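PDB 2QSI: putative hydrogenase expression/formation protein hupG from Rhodopseudomonas palustris, which is of unknown function but probably takes part in hydrogenase expression or formation, as a thioredoxin-like protein. Local coordinates for residues A[22-26]-A[80-84]; A[37-41]-A[53-57]; A[101-105]-A[117-121]. The contacts are given in a common frame with arbitrary orientation. Residue numbers count along the deposited sequence, not the author numbering.

Contact 1. Residues A[22-26]-A[80-84]; sequences EATVD and GLMAR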
loop_
_atom_site.group_PDB
_atom_site.type_symbol
_atom_site.label_atom_id
_atom_site.label_comp_id
_atom_site.label_asym_id
_atom_site.label_seq_id
_atom_site.Cartn_x
_atom_site.Cartn_y
_atom_site.Cartn_z
ATOM N N GLU A 22 -0.930 5.042 -16.027
ATOM C CA GLU A 22 -0.562 3.691 -15.565
ATOM C C GLU A 22 0.963 3.520 -15.478
ATOM O O GLU A 22 1.444 2.711 -14.701
ATOM C CB GLU A 22 -1.234 2.593 -16.422
ATOM C CG GLU A 22 -2.698 2.329 -16.044
ATOM C CD GLU A 22 -3.481 1.538 -17.089
ATOM O OE1 GLU A 22 -3.606 2.013 -18.236
ATOM O OE2 GLU A 22 -3.977 0.437 -16.762
ATOM N N ALA A 23 1.723 4.311 -16.236
ATOM C CA ALA A 23 3.196 4.248 -16.194
ATOM C C ALA A 23 3.816 4.990 -15.011
ATOM O O ALA A 23 4.879 4.587 -14.522
ATOM C CB ALA A 23 3.784 4.786 -17.502
ATOM N N THR A 24 3.171 6.067 -14.561
ATOM C CA THR A 24 3.735 6.945 -13.522
ATOM C C THR A 24 3.035 6.915 -12.160
ATOM O O THR A 24 3.589 7.427 -11.185
ATOM C CB THR A 24 3.780 8.421 -13.982
ATOM O OG1 THR A 24 2.447 8.956 -14.090
ATOM C CG2 THR A 24 4.497 8.544 -15.306
ATOM N N VAL A 25 1.845 6.323 -12.069
ATOM C CA VAL A 25 1.111 6.326 -10.785
ATOM C C VAL A 25 1.791 5.506 -9.661
ATOM O O VAL A 25 1.808 5.947 -8.504
ATOM C CB VAL A 25 -0.377 5.875 -10.956
ATOM C CG1 VAL A 25 -0.453 4.395 -11.359
ATOM C CG2 VAL A 25 -1.185 6.142 -9.684
ATOM N N ASP A 26 2.358 4.336 -9.982
ATOM C CA ASP A 26 2.929 3.473 -8.913
ATOM C C ASP A 26 3.926 4.228 -8.068
ATOM O O ASP A 26 3.812 4.260 -6.834
ATOM C CB ASP A 26 3.613 2.219 -9.465
ATOM C CG ASP A 26 2.639 1.237 -10.063
ATOM O OD1 ASP A 26 1.435 1.266 -9.762
ATOM O OD2 ASP A 26 3.067 0.442 -10.880
ATOM N N GLY A 80 -8.194 1.042 -16.319
ATOM C CA GLY A 80 -7.320 0.200 -15.516
ATOM C C GLY A 80 -7.180 0.663 -14.068
ATOM O O GLY A 80 -7.120 -0.153 -13.159
ATOM N N LEU A 81 -7.142 1.969 -13.838
ATOM C CA LEU A 81 -6.964 2.432 -12.466
ATOM C C LEU A 81 -8.263 2.355 -11.651
ATOM O O LEU A 81 -8.239 2.138 -10.410
ATOM C CB LEU A 81 -6.288 3.818 -12.436
ATOM C CG LEU A 81 -4.807 3.855 -12.883
ATOM C CD1 LEU A 81 -4.178 5.237 -12.574
ATOM C CD2 LEU A 81 -3.905 2.665 -12.342
HETATM N N MSE A 82 -9.399 2.500 -12.327
HETATM C CA MSE A 82 -10.679 2.375 -11.666
HETATM C C MSE A 82 -10.819 0.935 -11.147
HETATM O O MSE A 82 -11.240 0.713 -10.034
HETATM C CB MSE A 82 -11.829 2.707 -12.619
HETATM C CG MSE A 82 -11.954 4.163 -12.936
HETATM SE SE MSE A 82 -13.271 4.452 -14.310
HETATM C CE MSE A 82 -14.893 4.199 -13.255
ATOM N N ALA A 83 -10.442 -0.010 -11.997
ATOM C CA ALA A 83 -10.426 -1.442 -11.676
ATOM C C ALA A 83 -9.484 -1.726 -10.530
ATOM O O ALA A 83 -9.832 -2.398 -9.571
ATOM C CB ALA A 83 -10.029 -2.242 -12.921
ATOM N N ARG A 84 -8.281 -1.186 -10.604
ATOM C CA ARG A 84 -7.298 -1.443 -9.565
ATOM C C ARG A 84 -7.711 -0.885 -8.218
ATOM O O ARG A 84 -7.534 -1.534 -7.196
ATOM C CB ARG A 84 -5.988 -0.818 -9.958
ATOM C CG ARG A 84 -4.937 -0.862 -8.885
ATOM C CD ARG A 84 -3.693 -0.343 -9.444
ATOM N NE ARG A 84 -2.763 0.033 -8.404
ATOM C CZ ARG A 84 -1.569 0.546 -8.663
ATOM N NH1 ARG A 84 -1.181 0.724 -9.923
ATOM N NH2 ARG A 84 -0.784 0.912 -7.680
HETATM O O HOH W 1 1.786 2.043 -6.175
#
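The 80-84 segment is one turn of helix 78-85, with Arg84 N donating to Gly80 O at 3.0 Å. The 22-26 segment runs into helix 25-30. The two backbones diverge along the contact. Glu22 CA lies 7.2 Å from Leu81 CA, whereas Asp26 CA stands 11.4 Å from Arg84 CA, so the wider end must be spanned by long side chains. Arg84 does this with chi1 to chi3 all t: its extended chain brings NH1 to 2.7 Å from Asp26 OD1, at the edge of the guanidinium, near its plane, as a salt bridge, and NH2 adds a weak hydrogen bond of 3.1 Å to the same OD1. A water links Asp26 O (3.1 Å) to Arg84 NH2 (3.2 Å, weak), and NH2 also forms a salt bridge to Glu99 of the second subunit. At the closer end the contacts are van der Waals. Leu81 CD2 makes apolar contacts with Val25 CG1 at 4.0 Å and with the aliphatic Glu22 CG at 3.9 Å. Glu22 OE2 lies 3.6 Å from Gly80 CA, occupying space that a beta carbon there would contest. Leu81 and Met82 also touch Phe40 of strand 35-40, and Met82 belongs to the dithiothreitol pocket. Two helices side by side on one face of the central sheet, bridged by an arginine-aspartate pair that also reaches the second subunit, fit the thioredoxin-like fold.

Contact 2. Residues A[37-41]-A[53-57]; sequences VLFFR and LAVVL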
loop_
_atom_site.group_PDB
_atom_site.type_symbol
_atom_site.label_atom_id
_atom_site.label_comp_id
_atom_site.label_asym_id
_atom_site.label_seq_id
_atom_site.Cartn_x
_atom_site.Cartn_y
_atom_site.Cartn_z
ATOM N N VAL A 37 -4.914 11.240 -2.922
ATOM C CA VAL A 37 -6.253 11.396 -3.449
ATOM C C VAL A 37 -6.151 11.366 -4.987
ATOM O O VAL A 37 -5.587 12.294 -5.618
ATOM C CB VAL A 37 -6.892 12.687 -2.968
ATOM C CG1 VAL A 37 -8.357 12.784 -3.463
ATOM C CG2 VAL A 37 -6.852 12.763 -1.427
ATOM N N LEU A 38 -6.674 10.302 -5.584
ATOM C CA LEU A 38 -6.686 10.178 -7.027
ATOM C C LEU A 38 -8.024 10.647 -7.518
ATOM O O LEU A 38 -9.058 10.159 -7.051
ATOM C CB LEU A 38 -6.501 8.734 -7.486
ATOM C CG LEU A 38 -5.183 8.051 -7.158
ATOM C CD1 LEU A 38 -5.252 6.581 -7.647
ATOM C CD2 LEU A 38 -4.016 8.854 -7.690
ATOM N N PHE A 39 -7.968 11.593 -8.451
ATOM C CA PHE A 39 -9.120 12.230 -9.078
ATOM C C PHE A 39 -9.384 11.604 -10.436
ATOM O O PHE A 39 -8.583 11.749 -11.365
ATOM C CB PHE A 39 -8.854 13.736 -9.222
ATOM C CG PHE A 39 -9.885 14.476 -10.005
ATOM C CD1 PHE A 39 -11.225 14.195 -9.889
ATOM C CD2 PHE A 39 -9.491 15.546 -10.816
ATOM C CE1 PHE A 39 -12.174 14.954 -10.628
ATOM C CE2 PHE A 39 -10.390 16.263 -11.519
ATOM C CZ PHE A 39 -11.744 15.963 -11.429
ATOM N N PHE A 40 -10.533 10.919 -10.518
ATOM C CA PHE A 40 -11.097 10.417 -11.787
ATOM C C PHE A 40 -12.140 11.402 -12.287
ATOM O O PHE A 40 -13.208 11.611 -11.659
ATOM C CB PHE A 40 -11.722 9.048 -11.568
ATOM C CG PHE A 40 -10.717 7.981 -11.189
ATOM C CD1 PHE A 40 -10.183 7.126 -12.165
ATOM C CD2 PHE A 40 -10.263 7.839 -9.870
ATOM C CE1 PHE A 40 -9.278 6.117 -11.816
ATOM C CE2 PHE A 40 -9.306 6.885 -9.538
ATOM C CZ PHE A 40 -8.801 6.037 -10.515
ATOM N N ARG A 41 -11.784 12.050 -13.388
ATOM C CA ARG A 41 -12.543 13.163 -13.928
ATOM C C ARG A 41 -13.603 12.685 -14.899
ATOM O O ARG A 41 -14.785 12.671 -14.573
ATOM C CB ARG A 41 -11.587 14.185 -14.606
ATOM C CG ARG A 41 -12.330 15.386 -15.189
ATOM C CD ARG A 41 -11.458 16.221 -16.111
ATOM N NE ARG A 41 -10.401 16.977 -15.425
ATOM C CZ ARG A 41 -10.514 18.208 -14.914
ATOM N NH1 ARG A 41 -11.647 18.897 -15.007
ATOM N NH2 ARG A 41 -9.445 18.751 -14.355
ATOM N N LEU A 53 -15.519 19.378 -9.247
ATOM C CA LEU A 53 -14.722 18.587 -8.305
ATOM C C LEU A 53 -13.258 18.956 -8.442
ATOM O O LEU A 53 -12.540 19.061 -7.451
ATOM C CB LEU A 53 -14.904 17.075 -8.588
ATOM C CG LEU A 53 -14.039 16.106 -7.751
ATOM C CD1 LEU A 53 -14.018 16.514 -6.280
ATOM C CD2 LEU A 53 -14.538 14.703 -7.896
ATOM N N ALA A 54 -12.817 19.175 -9.686
ATOM C CA ALA A 54 -11.447 19.636 -9.957
ATOM C C ALA A 54 -11.083 20.958 -9.252
ATOM O O ALA A 54 -9.948 21.132 -8.746
ATOM C CB ALA A 54 -11.232 19.779 -11.468
ATOM N N VAL A 55 -12.010 21.897 -9.258
ATOM C CA VAL A 55 -11.770 23.207 -8.639
ATOM C C VAL A 55 -11.706 23.062 -7.137
ATOM O O VAL A 55 -10.878 23.706 -6.503
ATOM C CB VAL A 55 -12.797 24.327 -9.065
ATOM C CG1 VAL A 55 -12.846 24.493 -10.569
ATOM C CG2 VAL A 55 -14.162 24.058 -8.543
ATOM N N VAL A 56 -12.520 22.197 -6.551
ATOM C CA VAL A 56 -12.465 22.005 -5.099
ATOM C C VAL A 56 -11.370 21.087 -4.577
ATOM O O VAL A 56 -11.009 21.157 -3.401
ATOM C CB VAL A 56 -13.841 21.609 -4.462
ATOM C CG1 VAL A 56 -14.880 22.684 -4.820
ATOM C CG2 VAL A 56 -14.307 20.220 -4.842
ATOM N N LEU A 57 -10.781 20.298 -5.445
ATOM C CA LEU A 57 -9.839 19.263 -4.990
ATOM C C LEU A 57 -8.640 19.885 -4.249
ATOM O O LEU A 57 -8.295 19.421 -3.158
ATOM C CB LEU A 57 -9.380 18.412 -6.172
ATOM C CG LEU A 57 -8.314 17.339 -5.965
ATOM C CD1 LEU A 57 -8.678 16.380 -4.823
ATOM C CD2 LEU A 57 -8.129 16.633 -7.263
#
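Phe39 is the main bump of this interface. Its ring, with chi1 t, projects from strand 35-40 into a hollow on helix 50-62 formed by Leu53, Ala54 and Leu57, residues at i, i+1 and i+4. CE1 lies 3.6 Å from Leu53 CG, CE2 lies 3.6 Å from Ala54 CB, and the base of the side chain, CB, is 3.6 Å from Leu57 CD2. The small methyl of Ala54 makes the shallow side of that hollow. Leu57 is the reciprocal bump, wedged between Val37 and Phe39 on the strand: CD2 turns to Phe39, while CD1 meets Val37 CG1 at 3.9 Å. The segments run nearly antiparallel, at 161° with axes 10.2 Å apart, as expected for the first strand and the crossover helix of a beta-alpha-beta unit, here completed by strand 68-73. Leu38 and Phe40 point to the other face of the sheet, where Phe40 touches Leu81 and Met82 of helix 78-85. Leu93 of strand 92-106 packs beside Val37, Phe39 and Leu53. At the open end Arg41 brings NH2 to 3.5 Å from Ala54 CB, while its NE forms a salt bridge with Glu72.

Contact 3. Residues A[101-105]-A[117-121]; sequences TLGVI and QIGAM
Residues 101-105 form part of strand 92-106, and residues 117-121 one turn of helix 111-126, with Met121 N hydrogen-bonded to Gln117 O at 3.1 Å. Their directions are almost antiparallel (171°), the axes approach to 9.0 Å, and the register pairs Leu102 CA with Met121 CA at 6.4 Å and Ile105 CA with Gln117 CA at 7.8 Å. The strand is kinked: Leu102 has phi/psi of -75/-27 and Gly103 of 174/162. Met121, a selenomethionine with chi1 m, chi2 t and chi3 t, lies along this kink. Its SE is 3.8 Å from Gly103 CA and 4.2 Å from Leu102 CB, and its CE is 3.8 Å from Ile105 CG1. A beta carbon on Gly103 would clash with that CE. Ile105 (chi1 m, chi2 t) points at the helix, placing CG1 3.7 Å from Gln117 OE1 and CD1 4.1 Å from Ile118 CG1; Gln117 NE2 is hydrogen-bonded to Ser113 OG. Leu102 (m, t) completes the apolar patch and also packs on Ile35 of the second subunit. Thr101, Gly103, Val104 and Ile105 pair antiparallel with a strand of that subunit. Such a terminal strand and helix, joined to the partner's sheet, are consistent with a domain-swapped thioredoxin-like dimer.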
loop_
_atom_site.group_PDB
_atom_site.type_symbol
_atom_site.label_atom_id
_atom_site.label_comp_id
_atom_site.label_asym_id
_atom_site.label_seq_id
_atom_site.Cartn_x
_atom_site.Cartn_y
_atom_site.Cartn_z
ATOM N N THR A 101 6.790 -0.037 4.715
ATOM C CA THR A 101 7.558 -1.094 5.385
ATOM C C THR A 101 7.504 -0.773 6.884
ATOM O O THR A 101 8.026 0.269 7.326
ATOM C CB THR A 101 9.014 -1.162 4.821
ATOM O OG1 THR A 101 8.950 -1.497 3.421
ATOM C CG2 THR A 101 9.786 -2.214 5.562
ATOM N N LEU A 102 6.852 -1.642 7.658
ATOM C CA LEU A 102 6.721 -1.460 9.091
ATOM C C LEU A 102 8.040 -1.771 9.812
ATOM O O LEU A 102 8.323 -1.245 10.881
ATOM C CB LEU A 102 5.609 -2.355 9.640
ATOM C CG LEU A 102 4.227 -2.107 9.031
ATOM C CD1 LEU A 102 3.274 -3.181 9.575
ATOM C CD2 LEU A 102 3.692 -0.655 9.246
ATOM N N GLY A 103 8.845 -2.622 9.205
ATOM C CA GLY A 103 10.074 -3.044 9.819
ATOM C C GLY A 103 10.714 -4.121 8.976
ATOM O O GLY A 103 10.043 -4.760 8.156
ATOM N N VAL A 104 12.005 -4.336 9.208
ATOM C CA VAL A 104 12.753 -5.440 8.568
ATOM C C VAL A 104 13.459 -6.166 9.706
ATOM O O VAL A 104 14.173 -5.538 10.507
ATOM C CB VAL A 104 13.817 -4.936 7.564
ATOM C CG1 VAL A 104 14.626 -6.125 6.930
ATOM C CG2 VAL A 104 13.163 -3.996 6.510
ATOM N N ILE A 105 13.265 -7.479 9.780
ATOM C CA ILE A 105 13.935 -8.296 10.784
ATOM C C ILE A 105 15.067 -9.110 10.167
ATOM O O ILE A 105 14.839 -10.177 9.597
ATOM C CB ILE A 105 12.949 -9.253 11.482
ATOM C CG1 ILE A 105 11.742 -8.480 12.016
ATOM C CG2 ILE A 105 13.645 -10.008 12.604
ATOM C CD1 ILE A 105 10.673 -9.361 12.625
ATOM N N GLN A 117 8.890 -8.830 17.884
ATOM C CA GLN A 117 9.012 -7.796 16.856
ATOM C C GLN A 117 7.760 -7.724 16.011
ATOM O O GLN A 117 7.203 -6.631 15.779
ATOM C CB GLN A 117 10.276 -7.921 16.044
ATOM C CG GLN A 117 11.553 -7.684 16.854
ATOM C CD GLN A 117 12.800 -7.811 16.009
ATOM O OE1 GLN A 117 13.058 -6.979 15.135
ATOM N NE2 GLN A 117 13.593 -8.834 16.279
ATOM N N ILE A 118 7.271 -8.871 15.557
ATOM C CA ILE A 118 6.029 -8.861 14.784
ATOM C C ILE A 118 4.881 -8.302 15.603
ATOM O O ILE A 118 4.101 -7.460 15.108
ATOM C CB ILE A 118 5.684 -10.246 14.239
ATOM C CG1 ILE A 118 6.774 -10.639 13.234
ATOM C CG2 ILE A 118 4.241 -10.239 13.599
ATOM C CD1 ILE A 118 6.721 -12.037 12.708
ATOM N N GLY A 119 4.760 -8.772 16.847
ATOM C CA GLY A 119 3.739 -8.281 17.744
ATOM C C GLY A 119 3.771 -6.773 17.899
ATOM O O GLY A 119 2.727 -6.099 17.844
ATOM N N ALA A 120 4.969 -6.232 18.066
ATOM C CA ALA A 120 5.137 -4.801 18.263
ATOM C C ALA A 120 4.678 -4.018 17.032
ATOM O O ALA A 120 4.060 -2.961 17.165
ATOM C CB ALA A 120 6.607 -4.447 18.609
HETATM N N MSE A 121 4.981 -4.529 15.845
HETATM C CA MSE A 121 4.618 -3.860 14.619
HETATM C C MSE A 121 3.104 -3.902 14.420
HETATM O O MSE A 121 2.526 -2.909 14.005
HETATM C CB MSE A 121 5.326 -4.470 13.417
HETATM C CG MSE A 121 6.849 -4.300 13.457
HETATM SE SE MSE A 121 7.723 -5.153 11.931
HETATM C CE MSE A 121 9.483 -5.531 12.657
#

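Contact 2 is nested along the chain inside the loop closed by contact 1, and contact 3 follows both. Contacts 1 and 2, with centres 16 Å apart, touch through strand 35-40: Phe40 CE1 meets Met82 CG at 3.5 Å and Leu81 CB at 3.8 Å. Phe40 thus faces helix 78-85 while Phe39 points the other way, to helix 50-62, so these helices lie on opposite faces of the sheet. Contact 3 lies apart, its nearest atoms about 13 Å from contact 1 and about 18 Å from contact 2. It connects to the sheet through strand 92-106, the neighbour of strand 35-40. This separation, with the intersubunit pairing of residues 101-105, is consistent with a compact core and an arm reaching into the dimer partner.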